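Local coordinates for rubber oxygenase (Streptomyces sp., PDB 5O1M), which uses a non-covalently bound b-type heme to cleave poly(cis-1,4-isoprene) oxidatively, adding dioxygen across the double bonds of rubber in an endo-type reaction, at residues T288-G293 with A311-L316. Sequence-based numbering, arbitrary orientation.
Sequences TRPLIG and AKQPVL
Q313 NE2 donates to P290 O over 3.0 Å, in a nearly straight bond with an N-H...O angle of 168°. The approach lies in the carbonyl plane, on a lone pair, and the acceptor sits close to the plane of the Q313 amide. Two torsions explain the reach: CG stands beside the backbone N, anti to the carbonyl carbon (chi1 -68°), and the chain beyond is extended, carrying the amide across to the first turn of helix 289-300. The carbonyl oxygen of the same amide, OE1, lies against the proline ring, 3.5 Å from P290 CB. G293, one turn further on, presents no side chain to the amide; a CB there would crowd NE2.

Beside this bond L316 brings its CD2 methyl against the same turn, 4.3 Å from L291 CD2 and 4.4 Å from P290 CB, with A294 as a further neighbour. Both helices meet near their N-terminal ends: T288 OG1 caps the first through a weak bond from L291 N, while Q313 occupies the N-cap position of helix 314-331 and its backbone N is hydrogen-bonded to E317 OE1. Were Q313 shortened to an alanine, P290 O would probably lose this donor and a gap would open beside the proline. One directed amide bond flanked by a small apolar patch ties the start of helix 314-331 to the first turn of helix 289-300, away from the heme.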
ATOM      1  N   THR A 288      14.582  -8.219  15.663  1.00 38.36           N
ATOM      2  CA  THR A 288      14.327  -7.638  16.988  1.00 37.47           C
ATOM      3  C   THR A 288      13.908  -6.176  16.919  1.00 35.98           C
ATOM      4  O   THR A 288      14.155  -5.506  15.976  1.00 33.17           O
ATOM      5  CB  THR A 288      15.626  -7.663  17.796  1.00 38.85           C
ATOM      6  OG1 THR A 288      16.585  -6.821  17.100  1.00 38.45           O
ATOM      7  CG2 THR A 288      16.188  -9.045  17.938  1.00 38.35           C
ATOM      8  N   ARG A 289      13.342  -5.660  17.987  1.00 39.40           N
ATOM      9  CA  ARG A 289      12.911  -4.271  18.085  1.00 42.17           C
ATOM     10  C   ARG A 289      14.018  -3.249  17.787  1.00 40.61           C
ATOM     11  O   ARG A 289      13.788  -2.366  16.970  1.00 41.90           O
ATOM     12  CB  ARG A 289      12.254  -4.008  19.483  1.00 48.36           C
ATOM     13  CG  ARG A 289      10.934  -4.758  19.638  1.00 52.23           C
ATOM     14  CD  ARG A 289      10.215  -4.503  20.945  1.00 59.91           C
ATOM     15  NE  ARG A 289       9.152  -3.477  20.824  1.00 64.91           N
ATOM     16  CZ  ARG A 289       7.844  -3.699  20.655  1.00 64.82           C
ATOM     17  NH1 ARG A 289       7.343  -4.924  20.572  1.00 65.05           N
ATOM     18  NH2 ARG A 289       7.021  -2.660  20.580  1.00 66.39           N
ATOM     19  N   PRO A 290      15.224  -3.371  18.413  1.00 39.92           N
ATOM     20  CA  PRO A 290      16.403  -2.539  18.003  1.00 38.07           C
ATOM     21  C   PRO A 290      16.705  -2.536  16.487  1.00 33.93           C
ATOM     22  O   PRO A 290      16.869  -1.461  15.959  1.00 30.61           O
ATOM     23  CB  PRO A 290      17.594  -3.174  18.758  1.00 39.28           C
ATOM     24  CG  PRO A 290      17.022  -3.935  19.851  1.00 41.39           C
ATOM     25  CD  PRO A 290      15.586  -4.297  19.503  1.00 41.19           C
ATOM     26  N   LEU A 291      16.799  -3.703  15.852  1.00 32.95           N
ATOM     27  CA  LEU A 291      17.007  -3.794  14.396  1.00 33.31           C
ATOM     28  C   LEU A 291      15.869  -3.160  13.559  1.00 32.55           C
ATOM     29  O   LEU A 291      16.166  -2.394  12.665  1.00 31.26           O
ATOM     30  CB  LEU A 291      17.157  -5.236  13.870  1.00 35.30           C
ATOM     31  CG  LEU A 291      18.479  -5.965  14.125  1.00 38.43           C
ATOM     32  CD1 LEU A 291      18.237  -7.423  13.758  1.00 37.70           C
ATOM     33  CD2 LEU A 291      19.653  -5.239  13.381  1.00 40.08           C
ATOM     34  N   ILE A 292      14.606  -3.414  13.895  1.00 32.24           N
ATOM     35  CA  ILE A 292      13.457  -2.762  13.221  1.00 32.25           C
ATOM     36  C   ILE A 292      13.539  -1.262  13.372  1.00 32.49           C
ATOM     37  O   ILE A 292      13.330  -0.537  12.420  1.00 32.24           O
ATOM     38  CB  ILE A 292      12.087  -3.147  13.873  1.00 33.84           C
ATOM     39  CG1 ILE A 292      11.844  -4.646  13.726  1.00 34.58           C
ATOM     40  CG2 ILE A 292      10.918  -2.402  13.185  1.00 34.38           C
ATOM     41  CD1 ILE A 292      10.787  -5.199  14.643  1.00 35.78           C
ATOM     42  N   GLY A 293      13.760  -0.793  14.589  1.00 31.93           N
ATOM     43  CA  GLY A 293      13.860   0.623  14.844  1.00 32.84           C
ATOM     44  C   GLY A 293      14.949   1.293  14.045  1.00 31.90           C
ATOM     45  O   GLY A 293      14.749   2.318  13.441  1.00 29.52           O
ATOM     46  N   ALA A 311      12.725   5.384  18.683  1.00 45.86           N
ATOM     47  CA  ALA A 311      13.799   6.095  19.393  1.00 44.90           C
ATOM     48  C   ALA A 311      15.093   6.039  18.581  1.00 42.06           C
ATOM     49  O   ALA A 311      15.420   5.018  18.003  1.00 38.16           O
ATOM     50  CB  ALA A 311      14.011   5.465  20.756  1.00 47.27           C
ATOM     51  N   LYS A 312      15.826   7.149  18.552  1.00 43.64           N
ATOM     52  CA  LYS A 312      17.139   7.163  17.886  1.00 44.03           C
ATOM     53  C   LYS A 312      18.123   6.252  18.588  1.00 41.34           C
ATOM     54  O   LYS A 312      18.248   6.335  19.791  1.00 41.90           O
ATOM     55  CB  LYS A 312      17.668   8.592  17.765  1.00 47.07           C
ATOM     56  CG  LYS A 312      18.964   8.714  16.939  1.00 49.74           C
ATOM     57  CD  LYS A 312      19.143  10.036  16.136  1.00 50.95           C
ATOM     58  CE  LYS A 312      18.576  11.333  16.778  1.00 55.29           C
ATOM     59  NZ  LYS A 312      18.990  11.675  18.168  1.00 58.60           N
ATOM     60  N   GLN A 313      18.741   5.350  17.813  1.00 39.21           N
ATOM     61  CA  GLN A 313      19.839   4.447  18.241  1.00 38.37           C
ATOM     62  C   GLN A 313      21.099   4.804  17.445  1.00 35.09           C
ATOM     63  O   GLN A 313      21.336   4.307  16.327  1.00 32.70           O
ATOM     64  CB  GLN A 313      19.453   3.012  17.990  1.00 38.78           C
ATOM     65  CG  GLN A 313      18.335   2.580  18.904  1.00 39.51           C
ATOM     66  CD  GLN A 313      17.898   1.227  18.488  1.00 39.83           C
ATOM     67  OE1 GLN A 313      18.339   0.235  19.086  1.00 41.04           O
ATOM     68  NE2 GLN A 313      17.157   1.148  17.349  1.00 37.46           N
ATOM     69  N   PRO A 314      21.903   5.712  17.996  1.00 34.90           N
ATOM     70  CA  PRO A 314      22.822   6.345  17.042  1.00 34.64           C
ATOM     71  C   PRO A 314      23.895   5.382  16.500  1.00 33.76           C
ATOM     72  O   PRO A 314      24.282   5.503  15.390  1.00 31.64           O
ATOM     73  CB  PRO A 314      23.420   7.452  17.877  1.00 35.93           C
ATOM     74  CG  PRO A 314      22.316   7.813  18.840  1.00 36.47           C
ATOM     75  CD  PRO A 314      21.776   6.488  19.227  1.00 35.89           C
ATOM     76  N   VAL A 315      24.331   4.398  17.301  1.00 34.81           N
ATOM     77  CA  VAL A 315      25.406   3.541  16.859  1.00 35.18           C
ATOM     78  C   VAL A 315      24.925   2.658  15.704  1.00 33.99           C
ATOM     79  O   VAL A 315      25.397   2.747  14.602  1.00 31.04           O
ATOM     80  CB  VAL A 315      26.037   2.850  18.052  1.00 36.38           C
ATOM     81  CG1 VAL A 315      26.893   1.677  17.634  1.00 37.64           C
ATOM     82  CG2 VAL A 315      26.873   3.873  18.841  1.00 37.32           C
ATOM     83  N   LEU A 316      23.881   1.909  15.958  1.00 36.04           N
ATOM     84  CA  LEU A 316      23.257   1.020  14.972  1.00 36.48           C
ATOM     85  C   LEU A 316      22.825   1.722  13.688  1.00 36.37           C
ATOM     86  O   LEU A 316      23.122   1.252  12.580  1.00 34.52           O
ATOM     87  CB  LEU A 316      22.131   0.230  15.641  1.00 39.54           C
ATOM     88  CG  LEU A 316      21.706  -1.114  14.992  1.00 42.56           C
ATOM     89  CD1 LEU A 316      22.922  -1.939  14.482  1.00 44.25           C
ATOM     90  CD2 LEU A 316      20.804  -1.936  15.943  1.00 41.75           C
TER